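Side-chain contacts in Lmo0547 protein (Listeria monocytogenes, PDB 4R9N), which probably regulates transcription in response to a carbohydrate effector, as a SorC-family protein whose putative sugar-binding domain is the part crystallised: residues A[31-36]-A[246-251]; A[43-48]-A[219-224]. All coordinates share one frame; numbering follows the deposited sequence.

Both interactions use helix 30-49, which lies against the C-terminal ends and middle of neighbouring strands in a seven-stranded parallel sheet. Along the chain the segments come in the order 31-36, 43-48, 219-224 and 246-251, so interaction 2 falls wholly within the span that interaction 1 closes. Their centres are about 12 Å apart, on the same side of the chain's centre, and they touch in several places, among them Thr246 CG2 at 3.5 Å from Asn223 OD1. Interaction 1 joins the beginning of the helix to the end of strand 242-246 and the helix after it; interaction 2 joins its later turns to strand 217-221. Together they fasten one helix to two adjacent strands of the Rossmann-like putative sugar-binding domain.

Interaction 1 of 2, residues A[31-36]-A[246-251]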
# COMPACT_ATOMS: atom_id res chain seq x y z
N GLU A 31 11.40 11.29 -9.68
CA GLU A 31 11.48 9.96 -10.31
C GLU A 31 12.74 9.22 -9.86
O GLU A 31 12.75 8.02 -9.60
CB GLU A 31 11.52 10.09 -11.85
CG GLU A 31 10.50 11.03 -12.48
CD GLU A 31 10.38 10.84 -13.98
OE1 GLU A 31 9.27 11.04 -14.53
OE2 GLU A 31 11.40 10.50 -14.62
N GLU A 32 13.85 9.93 -9.81
CA GLU A 32 15.12 9.30 -9.35
C GLU A 32 15.05 8.94 -7.80
O GLU A 32 15.56 7.89 -7.34
CB GLU A 32 16.30 10.21 -9.62
CG GLU A 32 16.42 10.60 -11.10
CD GLU A 32 17.28 11.82 -11.35
OE1 GLU A 32 17.38 12.70 -10.47
OE2 GLU A 32 17.87 11.86 -12.45
N ALA A 33 14.44 9.82 -7.05
CA ALA A 33 14.20 9.60 -5.62
C ALA A 33 13.32 8.34 -5.40
O ALA A 33 13.58 7.54 -4.50
CB ALA A 33 13.56 10.82 -5.03
N LEU A 34 12.27 8.19 -6.21
CA LEU A 34 11.39 7.00 -6.11
C LEU A 34 12.15 5.70 -6.28
O LEU A 34 11.90 4.77 -5.49
CB LEU A 34 10.24 7.07 -7.11
CG LEU A 34 9.29 5.89 -7.19
CD1 LEU A 34 8.62 5.68 -5.87
CD2 LEU A 34 8.22 6.15 -8.25
N ASN A 35 13.04 5.60 -7.27
CA ASN A 35 13.85 4.39 -7.43
C ASN A 35 14.82 4.11 -6.24
O ASN A 35 14.99 2.97 -5.82
CB ASN A 35 14.66 4.40 -8.73
CG ASN A 35 13.75 4.36 -9.95
OD1 ASN A 35 12.79 3.60 -9.98
ND2 ASN A 35 13.99 5.23 -10.92
N PHE A 36 15.42 5.17 -5.72
CA PHE A 36 16.29 5.07 -4.61
C PHE A 36 15.49 4.67 -3.35
O PHE A 36 15.94 3.79 -2.59
CB PHE A 36 16.96 6.46 -4.41
CG PHE A 36 17.91 6.51 -3.28
CD1 PHE A 36 18.97 5.64 -3.22
CD2 PHE A 36 17.73 7.39 -2.26
CE1 PHE A 36 19.85 5.68 -2.15
CE2 PHE A 36 18.64 7.44 -1.20
CZ PHE A 36 19.67 6.58 -1.15
N THR A 246 11.22 9.81 1.71
CA THR A 246 12.39 10.58 1.43
C THR A 246 12.50 11.70 2.45
O THR A 246 11.53 12.08 3.10
CB THR A 246 12.38 11.25 0.03
OG1 THR A 246 11.28 12.12 -0.10
CG2 THR A 246 12.39 10.23 -1.09
N ASP A 247 13.67 12.26 2.57
CA ASP A 247 13.82 13.42 3.48
C ASP A 247 13.10 14.65 2.99
O ASP A 247 12.60 15.46 3.80
CB ASP A 247 15.31 13.72 3.78
CG ASP A 247 16.14 13.89 2.56
OD1 ASP A 247 15.60 13.82 1.41
OD2 ASP A 247 17.39 14.09 2.77
N ARG A 248 13.01 14.80 1.67
CA ARG A 248 12.21 15.88 1.05
C ARG A 248 10.71 15.78 1.45
O ARG A 248 10.09 16.79 1.80
CB ARG A 248 12.39 15.82 -0.46
CG ARG A 248 12.20 17.13 -1.22
CD ARG A 248 13.19 17.23 -2.38
NE ARG A 248 13.25 15.99 -3.16
CZ ARG A 248 14.22 15.65 -4.01
NH1 ARG A 248 14.15 14.51 -4.66
NH2 ARG A 248 15.24 16.45 -4.23
N MSE A 249 10.15 14.57 1.39
CA MSE A 249 8.77 14.35 1.79
C MSE A 249 8.65 14.55 3.27
O MSE A 249 7.67 15.10 3.72
CB MSE A 249 8.33 12.92 1.49
CG MSE A 249 6.94 12.60 2.01
SE MSE A 249 5.52 13.51 0.95
CE MSE A 249 6.52 13.32 -0.72
N ALA A 250 9.61 14.06 4.04
CA ALA A 250 9.56 14.26 5.49
C ALA A 250 9.50 15.76 5.88
O ALA A 250 8.71 16.15 6.77
CB ALA A 250 10.70 13.57 6.15
N GLU A 251 10.29 16.59 5.22
CA GLU A 251 10.33 18.02 5.55
C GLU A 251 8.99 18.66 5.30
O GLU A 251 8.50 19.48 6.09
CB GLU A 251 11.43 18.73 4.76
CG GLU A 251 12.84 18.39 5.26
CD GLU A 251 13.96 18.61 4.24
OE1 GLU A 251 13.70 19.13 3.13
OE2 GLU A 251 15.12 18.26 4.55
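Ala33 CB enters the notch between Thr246 and Arg248, and this single methyl carries the contact from the side of helix 30-49. On the enclosed, methyl-to-methyl side it meets Thr246 CG2 at 4.2 Å, an apolar touch between two buried residues whose CA atoms lie 7.3 Å apart. Thr246 divides its two branches between different tasks. With OG1 set between the backbone N and the carbonyl carbon (chi1 60°), the hydroxyl oxygen accepts from Met249 N at 3.1 Å in a fairly straight bond of 160°, making Thr246 the N-cap of helix 247-253, while CG2 is left to face Ala33 and also to touch Asn223.

The other side is more open. Arg248, partly exposed, bends at chi2 and chi3; in one of its two conformers NH1 comes to 3.8 Å from Ala33 CB, with the methyl at the guanidinium's edge, near its plane, so this touch is less certain. NH1 itself is held by a hydrogen bond to Met28 O, just ahead of helix 30-49. Glu32 forms no ion pair with it, its OE1 remaining 6.9 Å from Arg248 NH1.

No hydrogen bond crosses between the segments, which bury about 102 Å² together. The contact lies where strand 242-246 passes into the C-terminal helix: Asp247 touches strand 19-23 and helix 3-15, while Leu34 packs on helix 61-69.

Interaction 2 of 2, residues A[43-48]-A[219-224]; sequences YTLSKR and VALANG
Next to Leu45, the residue that meets Val219 and Leu221, Ser46 OG donates to Tyr43 O at 2.7 Å, the shortest hydrogen bond within the two segments. The hydroxyl comes from above the carbonyl plane, 36° out of it, with a C=O...OG angle of 130°, and has a second, weak bond to Ala42 O. This bond stays within the helix; what passes between the segments is wholly apolar.

Leu45 and Val219 reach toward each other tip to tip. Leu45 CD1 is 3.9 Å from Val219 CG1, and the second methyl, CD2, lies 4.0 Å from the same atom, so the fork of the leucine closes on one valine branch. That branch is brought forward because Val219 holds CG1 anti to its backbone N (chi1 -179°). Leu221 takes part differently: its side chain slides past Leu45 in the opposite direction, and CD1 meets Leu45 CD1 at 4.0 Å. Leu45 CD1 thus touches both leucine and valine, two residues apart on the same strand face, whereas the intervening Ala220 points away from the helix. All three touching residues are buried.

Arg48, one turn beyond Leu45, carries its charge elsewhere, in salt bridges to Glu18 and Glu19 just ahead of and at the start of strand 19-23. Helix 30-49 forms the crossover between strands 19-23 and 54-57, here lying over strand 217-221, which is flanked by strands 242-246 and 147-151; Phe66 of helix 61-69 packs against both Leu45 and Leu221.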
# COMPACT_ATOMS: atom_id res chain seq x y z
N TYR A 43 15.98 -3.00 1.06
CA TYR A 43 17.11 -3.36 1.93
C TYR A 43 16.68 -3.37 3.37
O TYR A 43 16.86 -4.39 4.06
CB TYR A 43 18.27 -2.42 1.72
CG TYR A 43 19.38 -2.61 2.74
CD1 TYR A 43 20.10 -3.80 2.83
CD2 TYR A 43 19.64 -1.62 3.62
CE1 TYR A 43 21.10 -3.98 3.77
CE2 TYR A 43 20.62 -1.77 4.56
CZ TYR A 43 21.35 -2.95 4.65
OH TYR A 43 22.34 -3.05 5.63
N THR A 44 16.06 -2.30 3.83
CA THR A 44 15.69 -2.21 5.20
C THR A 44 14.53 -3.10 5.59
O THR A 44 14.58 -3.78 6.66
CB THR A 44 15.36 -0.79 5.59
OG1 THR A 44 16.54 -0.01 5.43
CG2 THR A 44 14.93 -0.74 7.06
N LEU A 45 13.51 -3.18 4.74
CA LEU A 45 12.37 -4.00 5.05
C LEU A 45 12.61 -5.50 4.95
O LEU A 45 11.94 -6.24 5.68
CB LEU A 45 11.14 -3.59 4.26
CG LEU A 45 10.63 -2.14 4.45
CD1 LEU A 45 9.46 -1.90 3.51
CD2 LEU A 45 10.19 -1.78 5.87
N SER A 46 13.60 -5.93 4.16
CA SER A 46 13.94 -7.37 4.08
C SER A 46 14.29 -7.86 5.48
O SER A 46 13.93 -8.98 5.87
CB SER A 46 15.12 -7.63 3.12
OG SER A 46 16.24 -6.93 3.58
N LYS A 47 14.88 -7.00 6.28
CA LYS A 47 15.25 -7.37 7.66
C LYS A 47 14.06 -7.61 8.63
O LYS A 47 14.09 -8.50 9.45
CB LYS A 47 16.16 -6.31 8.28
CG LYS A 47 17.64 -6.52 7.99
CD LYS A 47 18.13 -5.80 6.79
CE LYS A 47 19.58 -5.31 6.98
NZ LYS A 47 20.53 -6.44 6.76
N ARG A 48 13.02 -6.83 8.48
CA ARG A 48 11.80 -6.97 9.21
C ARG A 48 11.03 -8.19 8.72
O ARG A 48 10.46 -9.01 9.53
CB ARG A 48 10.98 -5.71 8.96
CG ARG A 48 9.92 -5.41 9.93
CD ARG A 48 9.29 -4.08 9.60
NE ARG A 48 9.72 -3.01 10.48
CZ ARG A 48 9.18 -2.78 11.67
NH1 ARG A 48 8.22 -3.59 12.14
NH2 ARG A 48 9.61 -1.75 12.39
N VAL A 219 3.16 -1.12 6.80
CA VAL A 219 4.20 -0.30 6.29
C VAL A 219 3.75 0.40 5.04
O VAL A 219 3.21 -0.26 4.14
CB VAL A 219 5.39 -1.17 5.89
CG1 VAL A 219 6.50 -0.27 5.37
CG2 VAL A 219 5.84 -1.98 7.07
N ALA A 220 3.90 1.71 4.98
CA ALA A 220 3.58 2.46 3.78
C ALA A 220 4.82 3.07 3.16
O ALA A 220 5.76 3.63 3.86
CB ALA A 220 2.55 3.52 4.09
N LEU A 221 4.84 2.95 1.84
CA LEU A 221 5.88 3.53 0.99
C LEU A 221 5.25 4.65 0.19
O LEU A 221 4.28 4.38 -0.50
CB LEU A 221 6.31 2.46 -0.01
CG LEU A 221 7.33 1.39 0.32
CD1 LEU A 221 7.24 0.87 1.72
CD2 LEU A 221 7.27 0.24 -0.69
N ALA A 222 5.76 5.89 0.24
CA ALA A 222 5.14 6.95 -0.57
C ALA A 222 6.19 7.92 -1.08
O ALA A 222 7.16 8.21 -0.40
CB ALA A 222 4.11 7.72 0.23
N ASN A 223 5.94 8.49 -2.26
CA ASN A 223 6.81 9.56 -2.73
C ASN A 223 6.02 10.58 -3.52
O ASN A 223 5.01 10.22 -4.17
CB ASN A 223 7.90 8.99 -3.63
CG ASN A 223 8.98 10.02 -3.96
OD1 ASN A 223 9.52 10.72 -3.08
ND2 ASN A 223 9.30 10.14 -5.24
N GLY A 224 6.50 11.82 -3.51
CA GLY A 224 5.93 12.86 -4.35
C GLY A 224 5.05 13.77 -3.55
O GLY A 224 4.13 13.37 -2.84